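Local coordinates for cystathionine gamma-synthase (Xanthomonas oryzae pv. oryzae KACC 10331, PDB 6LD7), which probably uses pyridoxal 5'-phosphate to form cystathionine in the trans-sulfuration steps of methionine biosynthesis, at residues 104-109 and 147-152; 330-335 and 384-389; 74-79 and 192-197. The protein carries 1 engineered substitution. All coordinates share one frame; numbering follows the deposited sequence.

Contact 1 (104-109 and 147-152)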
ATOM      1  N   THR C 104     -13.353  23.564  32.935  1.00 34.37           N
ATOM      2  CA  THR C 104     -12.234  24.417  32.544  1.00 34.54           C
ATOM      3  C   THR C 104     -11.056  23.519  32.203  1.00 31.65           C
ATOM      4  O   THR C 104     -10.775  22.546  32.923  1.00 29.87           O
ATOM      5  CB  THR C 104     -11.935  25.410  33.697  1.00 36.16           C
ATOM      6  OG1 THR C 104     -12.980  26.388  33.771  1.00 37.78           O
ATOM      7  CG2 THR C 104     -10.701  26.196  33.387  1.00 38.50           C
ATOM      8  N   LEU C 105     -10.333  23.940  31.203  1.00 32.23           N
ATOM      9  CA  LEU C 105      -9.105  23.299  30.732  1.00 33.00           C
ATOM     10  C   LEU C 105      -7.961  24.299  30.938  1.00 32.49           C
ATOM     11  O   LEU C 105      -8.062  25.468  30.493  1.00 30.83           O
ATOM     12  CB  LEU C 105      -9.247  22.989  29.238  1.00 31.56           C
ATOM     13  CG  LEU C 105      -7.943  22.636  28.525  1.00 31.54           C
ATOM     14  CD1 LEU C 105      -7.505  21.248  28.982  1.00 30.55           C
ATOM     15  CD2 LEU C 105      -8.124  22.648  26.990  1.00 32.82           C
ATOM     16  N   VAL C 106      -6.879  23.808  31.504  1.00 31.04           N
ATOM     17  CA  VAL C 106      -5.654  24.612  31.621  1.00 29.92           C
ATOM     18  C   VAL C 106      -4.704  24.225  30.497  1.00 29.39           C
ATOM     19  O   VAL C 106      -4.446  23.083  30.338  1.00 26.47           O
ATOM     20  CB  VAL C 106      -4.995  24.386  32.988  1.00 29.63           C
ATOM     21  CG1 VAL C 106      -3.782  25.266  33.105  1.00 31.48           C
ATOM     22  CG2 VAL C 106      -5.981  24.646  34.095  1.00 31.54           C
ATOM     23  N   VAL C 107      -4.190  25.215  29.791  1.00 29.85           N
ATOM     24  CA  VAL C 107      -3.320  25.083  28.596  1.00 31.84           C
ATOM     25  C   VAL C 107      -2.040  25.847  28.851  1.00 31.34           C
ATOM     26  O   VAL C 107      -2.100  26.984  29.289  1.00 31.98           O
ATOM     27  CB  VAL C 107      -4.073  25.712  27.418  1.00 32.74           C
ATOM     28  CG1 VAL C 107      -3.233  25.728  26.207  1.00 37.89           C
ATOM     29  CG2 VAL C 107      -5.309  24.890  27.200  1.00 38.29           C
ATOM     30  N   PRO C 108      -0.872  25.303  28.477  1.00 31.33           N
ATOM     31  CA  PRO C 108       0.370  26.049  28.543  1.00 30.79           C
ATOM     32  C   PRO C 108       0.306  27.256  27.610  1.00 33.08           C
ATOM     33  O   PRO C 108      -0.176  27.089  26.533  1.00 30.86           O
ATOM     34  CB  PRO C 108       1.447  25.089  28.026  1.00 31.35           C
ATOM     35  CG  PRO C 108       0.804  23.736  28.215  1.00 32.39           C
ATOM     36  CD  PRO C 108      -0.691  23.940  27.977  1.00 31.56           C
ATOM     37  N   HIS C 109       0.876  28.375  28.039  1.00 31.57           N
ATOM     38  CA  HIS C 109       1.023  29.613  27.255  1.00 34.13           C
ATOM     39  C   HIS C 109       1.716  29.302  25.928  1.00 35.95           C
ATOM     40  O   HIS C 109       1.423  29.922  24.961  1.00 38.14           O
ATOM     41  CB  HIS C 109       1.661  30.648  28.188  1.00 38.41           C
ATOM     42  CG  HIS C 109       3.140  30.462  28.383  1.00 42.55           C
ATOM     43  ND1 HIS C 109       3.726  29.292  28.966  1.00 45.63           N
ATOM     44  CD2 HIS C 109       4.171  31.216  27.960  1.00 45.05           C
ATOM     45  CE1 HIS C 109       5.036  29.388  28.899  1.00 45.86           C
ATOM     46  NE2 HIS C 109       5.326  30.539  28.272  1.00 42.28           N
ATOM     47  N   GLN C 147      -8.901  27.555  40.564  1.00 46.07           N
ATOM     48  CA  GLN C 147     -10.173  27.593  39.820  1.00 47.28           C
ATOM     49  C   GLN C 147     -10.748  26.164  39.669  1.00 45.63           C
ATOM     50  O   GLN C 147     -11.788  26.051  39.121  1.00 47.55           O
ATOM     51  CB  GLN C 147      -9.929  28.388  38.521  1.00 45.75           C
ATOM     52  CG  GLN C 147      -9.588  29.855  38.816  1.00 48.13           C
ATOM     53  CD  GLN C 147      -9.105  30.639  37.605  1.00 55.53           C
ATOM     54  OE1 GLN C 147      -7.915  30.972  37.464  1.00 59.47           O
ATOM     55  NE2 GLN C 147     -10.000  30.967  36.687  1.00 53.36           N
ATOM     56  N   SER C 148     -10.177  25.111  40.244  1.00 43.00           N
ATOM     57  CA  SER C 148     -10.701  23.727  40.162  1.00 41.82           C
ATOM     58  C   SER C 148     -10.866  23.291  38.712  1.00 42.63           C
ATOM     59  O   SER C 148     -11.933  22.944  38.308  1.00 38.17           O
ATOM     60  CB  SER C 148     -12.007  23.605  40.861  1.00 42.99           C
ATOM     61  OG  SER C 148     -11.788  23.717  42.237  1.00 54.54           O
ATOM     62  N   PRO C 149      -9.841  23.242  37.859  1.00 39.28           N
ATOM     63  CA  PRO C 149     -10.040  22.876  36.460  1.00 34.05           C
ATOM     64  C   PRO C 149     -10.330  21.384  36.337  1.00 32.03           C
ATOM     65  O   PRO C 149      -9.992  20.602  37.220  1.00 29.71           O
ATOM     66  CB  PRO C 149      -8.708  23.276  35.798  1.00 36.65           C
ATOM     67  CG  PRO C 149      -7.698  23.216  36.922  1.00 38.45           C
ATOM     68  CD  PRO C 149      -8.458  23.537  38.198  1.00 39.95           C
ATOM     69  N   LYS C 150     -10.927  20.959  35.223  1.00 31.42           N
ATOM     70  CA  LYS C 150     -11.168  19.515  35.030  1.00 29.75           C
ATOM     71  C   LYS C 150      -9.895  18.858  34.507  1.00 28.51           C
ATOM     72  O   LYS C 150      -9.648  17.654  34.759  1.00 28.93           O
ATOM     73  CB  LYS C 150     -12.295  19.348  34.018  1.00 37.17           C
ATOM     74  CG  LYS C 150     -12.667  17.909  33.745  1.00 41.45           C
ATOM     75  CD  LYS C 150     -13.420  17.346  34.901  1.00 44.09           C
ATOM     76  CE  LYS C 150     -13.339  15.854  34.836  1.00 49.99           C
ATOM     77  NZ  LYS C 150     -14.478  15.425  34.049  1.00 58.85           N
ATOM     78  N   LEU C 151      -9.175  19.550  33.643  1.00 26.61           N
ATOM     79  CA  LEU C 151      -8.098  18.898  32.870  1.00 28.04           C
ATOM     80  C   LEU C 151      -7.000  19.912  32.750  1.00 25.67           C
ATOM     81  O   LEU C 151      -7.339  21.072  32.455  1.00 28.73           O
ATOM     82  CB  LEU C 151      -8.643  18.536  31.455  1.00 28.12           C
ATOM     83  CG  LEU C 151      -7.671  17.864  30.491  1.00 28.78           C
ATOM     84  CD1 LEU C 151      -7.197  16.571  31.101  1.00 31.64           C
ATOM     85  CD2 LEU C 151      -8.387  17.575  29.153  1.00 30.04           C
ATOM     86  N   VAL C 152      -5.767  19.438  32.820  1.00 27.96           N
ATOM     87  CA  VAL C 152      -4.546  20.245  32.593  1.00 28.87           C
ATOM     88  C   VAL C 152      -3.741  19.576  31.518  1.00 26.57           C
ATOM     89  O   VAL C 152      -3.466  18.398  31.648  1.00 27.07           O
ATOM     90  CB  VAL C 152      -3.703  20.326  33.878  1.00 28.55           C
ATOM     91  CG1 VAL C 152      -2.424  21.075  33.610  1.00 29.36           C
ATOM     92  CG2 VAL C 152      -4.493  20.915  34.994  1.00 30.46           C
TER
HETATM   93  O   HOH W   1     -13.573  22.710  35.703  1.00 35.75           O
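Val106 and Pro149 touch where two parallel strands begin to pair, and the valine can be traced atom by atom. Its CB lies 4.0 Å from CG2 of Val152, its bridge partner on the neighbouring strand, on the same face of the sheet. From there CG2, set beside the backbone N and anti to the carbonyl carbon, reaches the proline ring, with Val106 CG2 3.5 Å from Pro149 CB, closer than usual for two carbons. Leu105 and Leu151 occupy the other face of the sheet, side by side and pointing the same way, with Leu105 CD1 3.7 Å from Leu151 CG. The backbone supplies the register: Val106 N donates to Leu151 O at 2.9 Å and 167°. Thr104 O takes Lys150 N at 2.8 Å and a longer, weak bond from Leu151 N, so one carbonyl serves two successive N-H groups. Water 1 extends the pairing beyond the strand by linking Thr104 N to Ser148 O. Backbone bonds of Leu105 and Val107 to 129-133 place strand 104-108 between that strand and 151-155 in the seven-stranded sheet. On the leucine face Leu105 packs on Phe119 of helix 113-124, while Leu151 touches Val182 of strand 180-184.

Contact 2 (330-335 and 384-389)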
ATOM      1  N   ARG C 330      22.482  21.952   2.054  1.00 32.61           N
ATOM      2  CA  ARG C 330      22.332  20.718   1.239  1.00 36.55           C
ATOM      3  C   ARG C 330      21.644  19.592   2.007  1.00 33.64           C
ATOM      4  O   ARG C 330      21.071  18.702   1.370  1.00 34.86           O
ATOM      5  CB  ARG C 330      23.705  20.268   0.760  1.00 43.69           C
ATOM      6  CG  ARG C 330      24.535  21.382   0.113  1.00 52.85           C
ATOM      7  CD  ARG C 330      25.890  20.834  -0.381  1.00 62.45           C
ATOM      8  NE  ARG C 330      25.579  20.002  -1.549  1.00 77.24           N
ATOM      9  CZ  ARG C 330      25.794  18.678  -1.719  1.00 82.57           C
ATOM     10  NH1 ARG C 330      26.442  17.926  -0.843  1.00 78.18           N
ATOM     11  NH2 ARG C 330      25.367  18.108  -2.831  1.00 86.83           N
ATOM     12  N   TYR C 331      21.628  19.611   3.334  1.00 31.44           N
ATOM     13  CA  TYR C 331      21.196  18.402   4.087  1.00 32.64           C
ATOM     14  C   TYR C 331      20.098  18.747   5.086  1.00 33.10           C
ATOM     15  O   TYR C 331      19.682  17.867   5.823  1.00 41.04           O
ATOM     16  CB  TYR C 331      22.400  17.707   4.748  1.00 34.36           C
ATOM     17  CG  TYR C 331      23.540  17.427   3.812  1.00 33.34           C
ATOM     18  CD1 TYR C 331      23.349  16.767   2.593  1.00 35.66           C
ATOM     19  CD2 TYR C 331      24.823  17.732   4.197  1.00 34.78           C
ATOM     20  CE1 TYR C 331      24.409  16.520   1.728  1.00 37.08           C
ATOM     21  CE2 TYR C 331      25.896  17.505   3.355  1.00 35.41           C
ATOM     22  CZ  TYR C 331      25.689  16.904   2.129  1.00 37.31           C
ATOM     23  OH  TYR C 331      26.822  16.677   1.424  1.00 44.97           O
ATOM     24  N   PHE C 332      19.591  19.971   5.086  1.00 32.10           N
ATOM     25  CA  PHE C 332      18.431  20.385   5.914  1.00 30.54           C
ATOM     26  C   PHE C 332      17.371  20.898   4.939  1.00 33.39           C
ATOM     27  O   PHE C 332      17.650  21.817   4.204  1.00 36.34           O
ATOM     28  CB  PHE C 332      18.797  21.498   6.894  1.00 28.91           C
ATOM     29  CG  PHE C 332      19.704  21.112   8.042  1.00 29.76           C
ATOM     30  CD1 PHE C 332      21.074  20.926   7.842  1.00 30.03           C
ATOM     31  CD2 PHE C 332      19.180  20.745   9.260  1.00 30.74           C
ATOM     32  CE1 PHE C 332      21.897  20.528   8.871  1.00 29.13           C
ATOM     33  CE2 PHE C 332      20.007  20.330  10.300  1.00 31.83           C
ATOM     34  CZ  PHE C 332      21.355  20.195  10.086  1.00 29.57           C
ATOM     35  N   THR C 333      16.222  20.276   4.879  1.00 33.40           N
ATOM     36  CA  THR C 333      15.108  20.709   3.996  1.00 32.23           C
ATOM     37  C   THR C 333      14.305  21.747   4.761  1.00 32.13           C
ATOM     38  O   THR C 333      13.893  21.452   5.891  1.00 31.37           O
ATOM     39  CB  THR C 333      14.277  19.478   3.626  1.00 33.53           C
ATOM     40  OG1 THR C 333      15.162  18.597   2.954  1.00 32.54           O
ATOM     41  CG2 THR C 333      13.132  19.740   2.688  1.00 32.75           C
ATOM     42  N   LEU C 334      14.024  22.868   4.113  1.00 29.82           N
ATOM     43  CA  LEU C 334      13.160  23.922   4.622  1.00 27.95           C
ATOM     44  C   LEU C 334      11.731  23.446   4.570  1.00 29.86           C
ATOM     45  O   LEU C 334      11.103  23.364   3.447  1.00 30.22           O
ATOM     46  CB  LEU C 334      13.468  25.201   3.840  1.00 29.76           C
ATOM     47  CG  LEU C 334      12.708  26.442   4.305  1.00 32.29           C
ATOM     48  CD1 LEU C 334      13.247  26.935   5.666  1.00 35.13           C
ATOM     49  CD2 LEU C 334      12.832  27.547   3.227  1.00 34.56           C
ATOM     50  N   ALA C 335      11.205  23.085   5.747  1.00 30.81           N
ATOM     51  CA  ALA C 335       9.838  22.543   5.843  1.00 33.15           C
ATOM     52  C   ALA C 335       9.352  22.531   7.285  1.00 34.01           C
ATOM     53  O   ALA C 335      10.132  22.531   8.228  1.00 31.89           O
ATOM     54  CB  ALA C 335       9.806  21.143   5.250  1.00 32.84           C
ATOM     55  N   LEU C 384      27.456  18.800  10.082  1.00 32.47           N
ATOM     56  CA  LEU C 384      28.337  19.889  10.613  1.00 31.23           C
ATOM     57  C   LEU C 384      28.985  20.713   9.477  1.00 30.54           C
ATOM     58  O   LEU C 384      29.019  21.950   9.555  1.00 29.67           O
ATOM     59  CB  LEU C 384      29.417  19.292  11.494  1.00 33.67           C
ATOM     60  CG  LEU C 384      28.963  18.651  12.797  1.00 34.80           C
ATOM     61  CD1 LEU C 384      30.143  17.923  13.413  1.00 36.89           C
ATOM     62  CD2 LEU C 384      28.447  19.679  13.757  1.00 33.48           C
ATOM     63  N   ILE C 385      29.398  20.083   8.406  1.00 30.84           N
ATOM     64  CA  ILE C 385      29.944  20.823   7.223  1.00 33.60           C
ATOM     65  C   ILE C 385      28.848  21.751   6.673  1.00 35.86           C
ATOM     66  O   ILE C 385      29.080  22.979   6.482  1.00 37.92           O
ATOM     67  CB  ILE C 385      30.395  19.799   6.174  1.00 33.40           C
ATOM     68  CG1 ILE C 385      31.686  19.083   6.622  1.00 32.27           C
ATOM     69  CG2 ILE C 385      30.524  20.478   4.801  1.00 33.44           C
ATOM     70  CD1 ILE C 385      31.968  17.837   5.750  1.00 31.25           C
ATOM     71  N   ASP C 386      27.632  21.226   6.542  1.00 33.43           N
ATOM     72  CA  ASP C 386      26.483  22.036   6.056  1.00 33.08           C
ATOM     73  C   ASP C 386      26.220  23.225   6.976  1.00 31.39           C
ATOM     74  O   ASP C 386      26.069  24.364   6.429  1.00 29.55           O
ATOM     75  CB  ASP C 386      25.244  21.160   5.902  1.00 36.65           C
ATOM     76  CG  ASP C 386      24.272  21.558   4.788  1.00 39.80           C
ATOM     77  OD1 ASP C 386      24.715  22.171   3.761  1.00 39.78           O
ATOM     78  OD2 ASP C 386      23.059  21.211   4.945  1.00 39.28           O
ATOM     79  N   LEU C 387      26.181  23.032   8.299  1.00 31.29           N
ATOM     80  CA  LEU C 387      25.913  24.178   9.208  1.00 31.51           C
ATOM     81  C   LEU C 387      27.069  25.193   9.230  1.00 33.50           C
ATOM     82  O   LEU C 387      26.799  26.457   9.264  1.00 31.13           O
ATOM     83  CB  LEU C 387      25.587  23.690  10.610  1.00 33.22           C
ATOM     84  CG  LEU C 387      24.316  22.866  10.730  1.00 35.60           C
ATOM     85  CD1 LEU C 387      24.276  22.181  12.070  1.00 35.62           C
ATOM     86  CD2 LEU C 387      23.066  23.705  10.520  1.00 37.34           C
ATOM     87  N   ARG C 388      28.315  24.727   9.312  1.00 34.64           N
ATOM     88  CA  ARG C 388      29.456  25.662   9.166  1.00 34.35           C
ATOM     89  C   ARG C 388      29.317  26.481   7.889  1.00 32.79           C
ATOM     90  O   ARG C 388      29.627  27.634   7.934  1.00 32.23           O
ATOM     91  CB  ARG C 388      30.806  24.947   9.080  1.00 37.09           C
ATOM     92  CG  ARG C 388      31.255  24.381  10.414  1.00 38.76           C
ATOM     93  CD  ARG C 388      32.722  23.928  10.290  1.00 40.16           C
ATOM     94  NE  ARG C 388      32.756  22.961  11.317  1.00 49.40           N
ATOM     95  CZ  ARG C 388      32.755  21.632  11.180  1.00 42.05           C
ATOM     96  NH1 ARG C 388      32.908  21.002  10.033  1.00 42.60           N
ATOM     97  NH2 ARG C 388      32.661  20.951  12.285  1.00 47.54           N
ATOM     98  N   ALA C 389      28.982  25.918   6.729  1.00 34.66           N
ATOM     99  CA  ALA C 389      28.943  26.766   5.496  1.00 34.85           C
ATOM    100  C   ALA C 389      27.730  27.713   5.609  1.00 36.25           C
ATOM    101  O   ALA C 389      27.795  28.893   5.183  1.00 37.91           O
ATOM    102  CB  ALA C 389      28.967  25.916   4.228  1.00 35.30           C
TER
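The Phe332 ring receives Asp386 at its edge, in the ring plane, where CD1 lies 3.5 Å from Asp386 OD2; ring and carboxylate are turned only 20° apart. Leu387 approaches the same ring off-centre in a CH-pi contact, its CD2 4.2 Å from the Phe332 centroid, the two side chains crossing at about a right angle. The Tyr331 ring has Arg330 CB over the centre of one face. Asp386 CB comes to this ring obliquely, 3.9 Å from Tyr331 CD2.

The carboxylate of Asp386 takes two consecutive backbone N-H groups. Arg330 N donates to Asp386 OD1 over 2.8 Å in a nearly straight bond of 177°, which OD1 accepts through its syn lone pair. Tyr331 N reaches Asp386 OD2 at 2.7 Å from above the carboxylate plane, 43° out of it. Each oxygen of this buried group thus accepts a main-chain N-H, which is consistent with a deprotonated side chain.

Leu387 also packs on Ile273 of helix 259-277 and on Phe325. Farther along the segment, Thr333 OG1 bonds to Arg22 of the second subunit, and Leu334 makes backbone bonds to the third. An aspartate of helix 380-396 binds the main chain of the loop that precedes strand 333-334, an outermost strand of the five-stranded sheet within this chain, in the C-terminal domain of this fold-type I pyridoxal phosphate enzyme.

Contact 3 (74-79 and 192-197)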
ATOM      1  N   GLU C  74       1.967  -0.325  25.722  1.00 30.11           N
ATOM      2  CA  GLU C  74       3.097  -1.040  26.363  1.00 31.08           C
ATOM      3  C   GLU C  74       4.315  -0.111  26.524  1.00 31.72           C
ATOM      4  O   GLU C  74       4.887  -0.093  27.582  1.00 31.28           O
ATOM      5  CB  GLU C  74       3.491  -2.313  25.642  1.00 36.49           C
ATOM      6  CG  GLU C  74       4.640  -3.027  26.395  1.00 50.35           C
ATOM      7  CD  GLU C  74       5.079  -4.371  25.811  1.00 64.29           C
ATOM      8  OE1 GLU C  74       4.475  -4.801  24.791  1.00 67.97           O
ATOM      9  OE2 GLU C  74       6.046  -4.992  26.345  1.00 79.31           O
ATOM     10  N   LEU C  75       4.721   0.675  25.561  1.00 30.08           N
ATOM     11  CA  LEU C  75       5.863   1.611  25.701  1.00 29.01           C
ATOM     12  C   LEU C  75       5.516   2.703  26.700  1.00 27.78           C
ATOM     13  O   LEU C  75       6.418   3.141  27.367  1.00 27.81           O
ATOM     14  CB  LEU C  75       6.115   2.301  24.363  1.00 32.61           C
ATOM     15  CG  LEU C  75       7.149   1.723  23.412  1.00 42.76           C
ATOM     16  CD1 LEU C  75       7.474   0.290  23.659  1.00 48.24           C
ATOM     17  CD2 LEU C  75       6.805   2.027  21.951  1.00 39.41           C
ATOM     18  N   GLU C  76       4.287   3.225  26.751  1.00 27.12           N
ATOM     19  CA  GLU C  76       3.977   4.332  27.682  1.00 29.33           C
ATOM     20  C   GLU C  76       3.662   3.773  29.098  1.00 31.38           C
ATOM     21  O   GLU C  76       3.586   4.538  30.015  1.00 29.10           O
ATOM     22  CB  GLU C  76       2.878   5.220  27.130  1.00 29.33           C
ATOM     23  CG  GLU C  76       3.289   6.108  25.979  1.00 30.59           C
ATOM     24  CD  GLU C  76       4.127   7.361  26.317  1.00 34.70           C
ATOM     25  OE1 GLU C  76       4.727   7.497  27.458  1.00 32.28           O
ATOM     26  OE2 GLU C  76       4.326   8.148  25.384  1.00 35.77           O
ATOM     27  N   GLY C  77       3.407   2.488  29.261  1.00 30.80           N
ATOM     28  CA  GLY C  77       2.984   1.862  30.528  1.00 26.61           C
ATOM     29  C   GLY C  77       1.517   2.075  30.765  1.00 31.26           C
ATOM     30  O   GLY C  77       1.138   2.288  31.905  1.00 30.25           O
ATOM     31  N   GLY C  78       0.648   2.104  29.747  1.00 30.34           N
ATOM     32  CA  GLY C  78      -0.773   2.363  30.047  1.00 30.38           C
ATOM     33  C   GLY C  78      -1.662   1.139  29.880  1.00 30.24           C
ATOM     34  O   GLY C  78      -1.191   0.141  29.441  1.00 30.72           O
ATOM     35  N   ALA C  79      -2.966   1.292  30.082  1.00 31.34           N
ATOM     36  CA  ALA C  79      -3.976   0.220  30.035  1.00 33.30           C
ATOM     37  C   ALA C  79      -4.342  -0.052  28.568  1.00 32.74           C
ATOM     38  O   ALA C  79      -4.654  -1.142  28.282  1.00 31.97           O
ATOM     39  CB  ALA C  79      -5.171   0.591  30.907  1.00 31.90           C
ATOM     40  N   LEU C 192      11.906   8.193  25.179  1.00 27.23           N
ATOM     41  CA  LEU C 192      12.704   9.223  25.918  1.00 28.01           C
ATOM     42  C   LEU C 192      11.985   9.826  27.143  1.00 28.14           C
ATOM     43  O   LEU C 192      12.642  10.433  27.978  1.00 27.19           O
ATOM     44  CB  LEU C 192      13.134  10.294  24.913  1.00 27.35           C
ATOM     45  CG  LEU C 192      14.144   9.844  23.880  1.00 27.33           C
ATOM     46  CD1 LEU C 192      14.604  10.989  22.989  1.00 26.64           C
ATOM     47  CD2 LEU C 192      15.314   9.119  24.554  1.00 29.87           C
ATOM     48  N   GLN C 193      10.691   9.584  27.309  1.00 27.72           N
ATOM     49  CA  GLN C 193       9.909  10.195  28.399  1.00 27.89           C
ATOM     50  C   GLN C 193       8.637   9.390  28.519  1.00 26.03           C
ATOM     51  O   GLN C 193       7.922   9.147  27.443  1.00 24.44           O
ATOM     52  CB  GLN C 193       9.652  11.704  28.144  1.00 25.85           C
ATOM     53  CG  GLN C 193       8.930  12.406  29.259  1.00 25.84           C
ATOM     54  CD  GLN C 193       8.761  13.870  28.934  1.00 28.34           C
ATOM     55  OE1 GLN C 193       7.862  14.294  28.107  1.00 29.66           O
ATOM     56  NE2 GLN C 193       9.571  14.672  29.614  1.00 20.61           N
ATOM     57  N   LYS C 194       8.316   9.088  29.752  1.00 25.46           N
ATOM     58  CA  LYS C 194       7.132   8.295  30.136  1.00 28.03           C
ATOM     59  C   LYS C 194       6.289   9.030  31.165  1.00 29.00           C
ATOM     60  O   LYS C 194       6.333   8.752  32.375  1.00 29.47           O
ATOM     61  CB  LYS C 194       7.583   6.943  30.644  1.00 29.42           C
ATOM     62  CG  LYS C 194       8.208   6.049  29.579  1.00 35.44           C
ATOM     63  CD  LYS C 194       8.677   4.683  30.117  1.00 35.64           C
ATOM     64  CE  LYS C 194       7.485   3.948  30.706  1.00 38.94           C
ATOM     65  NZ  LYS C 194       7.838   2.539  30.996  1.00 42.89           N
ATOM     66  N   PRO C 195       5.402   9.923  30.692  1.00 29.03           N
ATOM     67  CA  PRO C 195       4.603  10.742  31.591  1.00 28.94           C
ATOM     68  C   PRO C 195       3.683   9.948  32.523  1.00 30.64           C
ATOM     69  O   PRO C 195       3.411  10.412  33.679  1.00 30.66           O
ATOM     70  CB  PRO C 195       3.846  11.678  30.662  1.00 28.54           C
ATOM     71  CG  PRO C 195       4.701  11.713  29.441  1.00 28.53           C
ATOM     72  CD  PRO C 195       5.220  10.290  29.289  1.00 28.57           C
ATOM     73  N   LEU C 196       3.278   8.757  32.120  1.00 28.09           N
ATOM     74  CA  LEU C 196       2.371   7.936  32.980  1.00 30.31           C
ATOM     75  C   LEU C 196       3.169   7.428  34.162  1.00 29.93           C
ATOM     76  O   LEU C 196       2.525   7.138  35.116  1.00 31.66           O
ATOM     77  CB  LEU C 196       1.704   6.766  32.253  1.00 31.54           C
ATOM     78  CG  LEU C 196       0.928   7.097  30.958  1.00 34.24           C
ATOM     79  CD1 LEU C 196       0.280   5.846  30.328  1.00 35.65           C
ATOM     80  CD2 LEU C 196      -0.148   8.131  31.180  1.00 31.60           C
ATOM     81  N   ASP C 197       4.495   7.355  34.113  1.00 30.33           N
ATOM     82  CA  ASP C 197       5.289   6.933  35.286  1.00 33.99           C
ATOM     83  C   ASP C 197       5.173   8.009  36.376  1.00 36.84           C
ATOM     84  O   ASP C 197       5.409   7.673  37.474  1.00 35.93           O
ATOM     85  CB  ASP C 197       6.775   6.732  34.968  1.00 38.05           C
ATOM     86  CG  ASP C 197       7.078   5.459  34.184  1.00 40.99           C
ATOM     87  OD1 ASP C 197       6.148   4.710  33.989  1.00 42.96           O
ATOM     88  OD2 ASP C 197       8.267   5.218  33.798  1.00 52.46           O
TER
HETATM   89  O   HOH W   2       4.127   7.174  29.901  1.00 30.03           O
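Glu76 and Leu196 meet where the end of helix 63-76 runs beside the loop that leads to strand 202-206, the touching parts only 20° apart in direction. Packing comes first. Leu196 CD1 lies 3.6 Å from Gly78 CA and equally near Glu76 O, and 4.2 Å from Glu76 CB, so one methyl lies against the backbone where the helix ends. Gly77 leaves the helix with positive phi (80°). On the flank, the Lys194 side chain passes the last helical turn, with CE 3.6 Å from Leu75 O.

Polar contact between the segments runs through solvent. Water 2 donates to Glu76 O at 2.7 Å and accepts from Leu196 N at 2.9 Å; its approach to Glu76 OE1 is doubtfully short. A bend at chi2 (-76°) turns Glu76 CD, and the side chain crosses that of Pro195 obliquely. Glu76 OE1 lies 3.4 Å from Pro195 CD. OE2 is hydrogen-bonded to His205 NE2 on strand 202-206.

Charge pairing does not join the two segments directly. Lys194 NZ makes a long salt bridge, 3.9 Å, to Asp197 OD2 within its own segment, and stands 6.8 Å from Glu76 OE1. Direct pairing of the buried Glu76 with this lysine is therefore not indicated; the chemistry instead implies a carboxylate bonded on its OE2 side to an imidazole, which could moderate its charge.

From the N terminus, contact 3 opens first, at 74-79, as helix 63-76 ends. Before it closes at 192-197, contact 1 opens at 104-109 and closes at 147-152, so it is nested within the larger loop; their centres are about 22 Å apart. Contact 1 joins neighbouring strands inside the seven-stranded sheet, whereas contact 3 ties a helix end to the approach to strand 202-206 of that sheet. Contact 2, 330-335 with 384-389, comes later in series and joins helix 380-396 to the loop entering strand 333-334 of the five-stranded sheet. Its centre lies about 40 Å from that of contact 1 and 34 Å from that of contact 3. None of the three touch.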